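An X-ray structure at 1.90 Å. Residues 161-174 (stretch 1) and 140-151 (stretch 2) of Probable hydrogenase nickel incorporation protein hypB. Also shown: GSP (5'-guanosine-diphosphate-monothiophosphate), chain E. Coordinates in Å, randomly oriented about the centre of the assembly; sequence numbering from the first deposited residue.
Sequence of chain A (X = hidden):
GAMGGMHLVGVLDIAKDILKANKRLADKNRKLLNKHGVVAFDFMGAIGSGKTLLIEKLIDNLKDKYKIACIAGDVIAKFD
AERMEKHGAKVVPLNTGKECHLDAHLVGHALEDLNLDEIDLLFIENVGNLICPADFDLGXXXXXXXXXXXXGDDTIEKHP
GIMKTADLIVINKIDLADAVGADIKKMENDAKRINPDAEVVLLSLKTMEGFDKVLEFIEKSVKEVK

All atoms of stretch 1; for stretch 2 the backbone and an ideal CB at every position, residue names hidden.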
# COMPACT_ATOMS: atom_id res chain seq x y z
N GLY A 161 -10.96 -7.44 -5.31
CA GLY A 161 -10.67 -7.20 -6.72
C GLY A 161 -9.33 -7.71 -7.20
O GLY A 161 -9.26 -8.51 -8.15
N ILE A 162 -8.25 -7.28 -6.53
CA ILE A 162 -6.91 -7.74 -6.90
C ILE A 162 -6.70 -9.22 -6.58
O ILE A 162 -6.02 -9.93 -7.32
CB ILE A 162 -5.77 -6.86 -6.28
CG1 ILE A 162 -4.44 -7.09 -7.01
CG2 ILE A 162 -5.65 -7.08 -4.77
CD1 ILE A 162 -3.33 -6.11 -6.65
N MET A 163 -7.31 -9.67 -5.47
CA MET A 163 -7.20 -11.07 -5.03
C MET A 163 -7.73 -12.03 -6.08
O MET A 163 -7.17 -13.10 -6.29
CB MET A 163 -7.93 -11.29 -3.70
CG MET A 163 -7.33 -10.54 -2.53
SD MET A 163 -5.58 -10.88 -2.24
CE MET A 163 -5.17 -9.44 -1.26
N LYS A 164 -8.81 -11.62 -6.76
CA LYS A 164 -9.40 -12.43 -7.83
C LYS A 164 -8.52 -12.54 -9.07
O LYS A 164 -8.74 -13.41 -9.91
CB LYS A 164 -10.78 -11.88 -8.22
CG LYS A 164 -11.83 -12.00 -7.13
CD LYS A 164 -13.19 -11.56 -7.65
CE LYS A 164 -14.17 -11.34 -6.51
NZ LYS A 164 -14.06 -9.96 -5.96
N THR A 165 -7.53 -11.66 -9.19
CA THR A 165 -6.62 -11.68 -10.34
C THR A 165 -5.37 -12.52 -10.07
O THR A 165 -4.56 -12.76 -10.97
CB THR A 165 -6.22 -10.24 -10.80
OG1 THR A 165 -5.28 -9.68 -9.88
CG2 THR A 165 -7.45 -9.34 -10.90
N ALA A 166 -5.23 -12.99 -8.83
CA ALA A 166 -4.05 -13.74 -8.42
C ALA A 166 -4.14 -15.23 -8.77
O ALA A 166 -5.20 -15.84 -8.64
CB ALA A 166 -3.81 -13.57 -6.93
N ASP A 167 -3.01 -15.78 -9.20
CA ASP A 167 -2.85 -17.22 -9.37
C ASP A 167 -2.25 -17.82 -8.10
O ASP A 167 -2.49 -18.99 -7.77
CB ASP A 167 -1.95 -17.51 -10.57
CG ASP A 167 -2.54 -16.99 -11.87
OD1 ASP A 167 -3.57 -17.53 -12.31
OD2 ASP A 167 -1.96 -16.05 -12.46
N LEU A 168 -1.46 -17.01 -7.41
CA LEU A 168 -0.91 -17.36 -6.11
C LEU A 168 -1.12 -16.20 -5.15
O LEU A 168 -0.80 -15.05 -5.46
CB LEU A 168 0.59 -17.69 -6.22
CG LEU A 168 1.36 -17.86 -4.90
CD1 LEU A 168 0.91 -19.10 -4.13
CD2 LEU A 168 2.87 -17.87 -5.12
N ILE A 169 -1.66 -16.52 -3.97
CA ILE A 169 -1.78 -15.54 -2.90
C ILE A 169 -0.84 -15.96 -1.76
O ILE A 169 -0.95 -17.06 -1.20
CB ILE A 169 -3.24 -15.40 -2.42
CG1 ILE A 169 -4.11 -14.84 -3.56
CG2 ILE A 169 -3.32 -14.48 -1.20
CD1 ILE A 169 -5.61 -15.05 -3.40
N VAL A 170 0.11 -15.08 -1.47
CA VAL A 170 1.09 -15.30 -0.42
C VAL A 170 0.75 -14.44 0.79
O VAL A 170 0.67 -13.21 0.70
CB VAL A 170 2.53 -14.98 -0.91
CG1 VAL A 170 3.55 -15.15 0.21
CG2 VAL A 170 2.89 -15.87 -2.10
N ILE A 171 0.49 -15.11 1.91
CA ILE A 171 0.28 -14.44 3.19
C ILE A 171 1.62 -14.54 3.92
O ILE A 171 1.96 -15.57 4.51
CB ILE A 171 -0.88 -15.08 3.99
CG1 ILE A 171 -2.18 -15.00 3.18
CG2 ILE A 171 -1.06 -14.39 5.34
CD1 ILE A 171 -3.22 -16.06 3.53
N ASN A 172 2.38 -13.45 3.83
CA ASN A 172 3.75 -13.40 4.31
C ASN A 172 3.82 -12.87 5.75
O ASN A 172 2.82 -12.39 6.30
CB ASN A 172 4.61 -12.54 3.36
CG ASN A 172 6.10 -12.63 3.64
OD1 ASN A 172 6.83 -11.63 3.54
ND2 ASN A 172 6.57 -13.82 3.99
N LYS A 173 5.01 -12.97 6.35
CA LYS A 173 5.29 -12.51 7.72
C LYS A 173 4.44 -13.24 8.77
O LYS A 173 4.00 -12.64 9.75
CB LYS A 173 5.11 -10.98 7.86
CG LYS A 173 5.98 -10.15 6.92
CD LYS A 173 5.82 -8.66 7.18
CE LYS A 173 6.32 -7.84 6.01
NZ LYS A 173 5.66 -6.50 5.97
N ILE A 174 4.23 -14.54 8.57
CA ILE A 174 3.43 -15.32 9.53
C ILE A 174 4.08 -15.37 10.91
O ILE A 174 3.41 -15.60 11.92
CB ILE A 174 3.05 -16.75 9.02
CG1 ILE A 174 4.31 -17.61 8.79
CG2 ILE A 174 2.14 -16.65 7.78
CD1 ILE A 174 4.01 -19.09 8.52
N UNK A 140 2.32 -11.35 -18.44
CA UNK A 140 2.98 -12.42 -17.68
C UNK A 140 2.16 -13.70 -17.77
O UNK A 140 0.98 -13.68 -18.15
CB UNK A 140 3.17 -12.01 -16.22
N UNK A 141 2.79 -14.82 -17.42
CA UNK A 141 2.10 -16.11 -17.35
C UNK A 141 1.30 -16.26 -16.07
O UNK A 141 0.18 -16.78 -16.08
CB UNK A 141 3.11 -17.26 -17.46
N UNK A 142 1.87 -15.81 -14.95
CA UNK A 142 1.20 -15.89 -13.66
C UNK A 142 1.29 -14.59 -12.86
O UNK A 142 2.24 -13.82 -12.98
CB UNK A 142 1.80 -17.04 -12.84
N UNK A 143 0.28 -14.39 -12.02
CA UNK A 143 0.22 -13.25 -11.13
C UNK A 143 0.30 -13.72 -9.68
O UNK A 143 -0.41 -14.64 -9.27
CB UNK A 143 -1.06 -12.44 -11.37
N UNK A 144 1.18 -13.08 -8.91
CA UNK A 144 1.37 -13.42 -7.51
C UNK A 144 1.05 -12.18 -6.68
O UNK A 144 1.61 -11.11 -6.92
CB UNK A 144 2.79 -13.92 -7.24
N UNK A 145 0.12 -12.31 -5.73
CA UNK A 145 -0.18 -11.22 -4.81
C UNK A 145 0.40 -11.55 -3.44
O UNK A 145 0.06 -12.57 -2.83
CB UNK A 145 -1.69 -10.98 -4.72
N UNK A 146 1.30 -10.69 -2.98
CA UNK A 146 1.92 -10.83 -1.67
C UNK A 146 1.31 -9.81 -0.71
O UNK A 146 1.41 -8.61 -0.92
CB UNK A 146 3.44 -10.65 -1.76
N UNK A 147 0.64 -10.31 0.32
CA UNK A 147 0.25 -9.46 1.44
C UNK A 147 0.91 -10.02 2.68
O UNK A 147 1.49 -11.10 2.65
CB UNK A 147 -1.27 -9.39 1.60
N UNK A 148 0.84 -9.28 3.78
CA UNK A 148 1.49 -9.75 4.99
C UNK A 148 0.63 -9.53 6.22
O UNK A 148 -0.25 -8.65 6.24
CB UNK A 148 2.84 -9.05 5.17
N UNK A 149 0.88 -10.33 7.25
CA UNK A 149 0.10 -10.29 8.49
C UNK A 149 0.09 -8.90 9.12
O UNK A 149 -0.90 -8.51 9.74
CB UNK A 149 0.66 -11.30 9.49
N UNK A 150 1.17 -8.15 8.93
CA UNK A 150 1.35 -6.85 9.59
C UNK A 150 0.46 -5.72 9.03
O UNK A 150 0.40 -4.64 9.61
CB UNK A 150 2.82 -6.43 9.47
N UNK A 151 -0.21 -6.00 7.92
CA UNK A 151 -1.18 -5.08 7.33
C UNK A 151 -2.57 -5.26 7.98
O UNK A 151 -3.48 -4.47 7.75
CB UNK A 151 -1.26 -5.30 5.82
PG GSP E . 8.29 -2.36 -1.48
O3B GSP E . 8.37 -3.49 -0.34
S1G GSP E . 6.65 -1.98 -1.81
O2G GSP E . 9.03 -1.13 -0.91
O3G GSP E . 9.02 -2.86 -2.74
PB GSP E . 8.49 -5.08 -0.63
O1B GSP E . 7.12 -5.63 -0.74
O2B GSP E . 9.35 -5.41 -1.78
PA GSP E . 10.55 -5.96 1.22
O1A GSP E . 11.06 -7.19 0.57
O2A GSP E . 11.46 -4.81 1.00
O3A GSP E . 9.04 -5.62 0.79
O5' GSP E . 10.33 -6.28 2.78
C5' GSP E . 9.81 -5.30 3.66
C4' GSP E . 10.33 -5.55 5.07
O4' GSP E . 9.72 -6.71 5.62
C3' GSP E . 11.83 -5.78 5.14
O3' GSP E . 12.27 -5.12 6.30
C2' GSP E . 11.97 -7.27 5.29
O2' GSP E . 13.11 -7.63 6.03
C1' GSP E . 10.71 -7.63 6.05
N9 GSP E . 10.15 -8.97 5.80
C8 GSP E . 9.75 -9.53 4.61
N7 GSP E . 9.24 -10.75 4.87
C5 GSP E . 9.29 -10.98 6.21
C6 GSP E . 8.91 -12.05 7.01
O6 GSP E . 8.40 -13.05 6.50
N1 GSP E . 9.08 -11.98 8.38
C2 GSP E . 9.65 -10.85 8.95
N2 GSP E . 9.83 -10.78 10.26
N3 GSP E . 10.03 -9.78 8.15
C4 GSP E . 9.85 -9.85 6.80

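Strand 142-148 pairs in parallel with strand 168-172; Val170 N, for example, donates to the backbone O of 145 (2.9 Å). Nothing of stretch 1 lies near the ideal CB of positions 140 and 141, so stretch 1 sets no preference at either, and many side chains, polar ones included, would do; they are Thr140 and His141.

Position 142 points sideways, its ideal CB 3.9 Å from Asp167 OD2. A polar or basic side chain would suit the nearby carboxylate. It is Lys142, whose NZ stays 4.3 Å from Asp167 OD1, beyond a salt bridge; a water accepts from NZ and donates to OD1, joining the two charges.

At 143 the backbone is already held: N donates to Asp167 OD2 (2.8 Å), and O accepts from Asp167 N (2.8 Å) and Leu168 N (3.2 Å). The ideal CB lies 3.5 Å from Thr165 O, with Thr165 OG1 farther along, so a long donor is favoured, lysine, glutamine or arginine. The residue is Arg143. Its NH2 donates to Thr165 OG1 (3.1 Å), which lies at the guanidinium edge, while NE bonds weakly to Thr165 O (3.2 Å).

Position 144 shares a sheet face with Leu168 and Val170, and any aliphatic residue would suit it. Ile144 places CG2 3.8 Å from Leu168 CD2 and 4.0 Å from Val170 CG2.

Position 145 is on the other face, its ideal CB 4.0 Å from Ala166 CB and 4.6 Å from Met163 SD. These neighbours suit a compact apolar side chain such as valine, alanine or perhaps isoleucine. Val145 sets CG2 3.6 Å from Ala166 CB and CG1 4.0 Å from Met163 CE.

Position 146 pairs with Val170, where several aliphatics could serve; Val146 CG2 lies 4.3 Å from Val170 CB.

At 147, Met163 CE is 4.8 Å from the ideal CB and Ile169 is on the same face, inviting a larger aliphatic such as leucine, isoleucine or methionine. Ile147 reaches Ile169 CG2 with CD1 (3.6 Å) and Met163 CE with CG2 (3.9 Å).

At 148 the ideal CB is 3.6 Å from Lys173 CD, and the amine farther along calls for an acceptor: serine, threonine, asparagine or aspartate. Ser148 OG accepts from Lys173 NZ (3.2 Å).

Position 149 has its ideal CB 3.6 Å from Lys173 O, favouring a short donor, serine or threonine. Thr149 OG1 donates to Lys173 O (2.6 Å), and its CG2 lies 3.9 Å from Ile174 CA.

Position 150 points sideways near the Lys173 chain, where a small polar residue fits; Thr150 OG1 is 3.3 Å from Lys173 NZ. Nothing of stretch 1 lies within 5.5 Å of the ideal CB at 151. The backbone N of Ser148 is within reach of a side chain of moderate length, so an acceptor such as glutamate, glutamine or aspartate would suit. Glu151 OE1 accepts from Ser148 N (3.0 Å), and its OE2 from Ser148 OG (2.7 Å).

Stretch 2 (140-151) THKRIVVISTTE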
# COMPACT_ATOMS: atom_id res chain seq x y z
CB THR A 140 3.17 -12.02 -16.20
OG1 THR A 140 1.91 -11.67 -15.61
CG2 THR A 140 4.11 -10.83 -16.08
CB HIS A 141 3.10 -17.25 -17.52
CG HIS A 141 3.76 -17.27 -18.87
ND1 HIS A 141 4.92 -16.57 -19.14
CD2 HIS A 141 3.39 -17.85 -20.03
CE1 HIS A 141 5.25 -16.75 -20.40
NE2 HIS A 141 4.34 -17.52 -20.97
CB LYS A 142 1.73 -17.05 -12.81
CG LYS A 142 1.56 -18.44 -13.41
CD LYS A 142 0.11 -18.91 -13.42
CE LYS A 142 -0.03 -20.20 -14.21
NZ LYS A 142 -1.45 -20.61 -14.34
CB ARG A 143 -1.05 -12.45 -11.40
CG ARG A 143 -1.04 -11.77 -12.76
CD ARG A 143 -2.43 -11.40 -13.25
NE ARG A 143 -3.06 -10.35 -12.45
CZ ARG A 143 -2.90 -9.04 -12.65
NH1 ARG A 143 -2.10 -8.60 -13.62
NH2 ARG A 143 -3.52 -8.17 -11.87
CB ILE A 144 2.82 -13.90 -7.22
CG1 ILE A 144 3.15 -15.14 -8.06
CG2 ILE A 144 3.03 -14.16 -5.72
CD1 ILE A 144 4.60 -15.58 -8.03
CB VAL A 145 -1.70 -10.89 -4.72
CG1 VAL A 145 -1.96 -9.82 -3.66
CG2 VAL A 145 -2.22 -10.43 -6.06
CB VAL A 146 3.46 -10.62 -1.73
CG1 VAL A 146 4.10 -10.93 -0.37
CG2 VAL A 146 4.08 -11.46 -2.83
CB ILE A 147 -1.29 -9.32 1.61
CG1 ILE A 147 -1.98 -10.68 1.81
CG2 ILE A 147 -1.88 -8.44 0.49
CD1 ILE A 147 -2.30 -11.46 0.53
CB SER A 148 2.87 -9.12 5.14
OG SER A 148 2.79 -7.76 5.50
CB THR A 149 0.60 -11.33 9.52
OG1 THR A 149 1.94 -11.00 9.92
CG2 THR A 149 0.59 -12.74 8.92
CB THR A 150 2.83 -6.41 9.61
OG1 THR A 150 3.34 -6.31 8.27
CG2 THR A 150 3.66 -7.40 10.40
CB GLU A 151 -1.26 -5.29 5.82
CG GLU A 151 0.02 -4.93 5.07
CD GLU A 151 0.41 -5.95 4.00
OE1 GLU A 151 -0.48 -6.61 3.43
OE2 GLU A 151 1.63 -6.08 3.73
O HOH W 1 -3.17 -18.48 -14.83
O HOH W 2 3.51 -4.58 4.72
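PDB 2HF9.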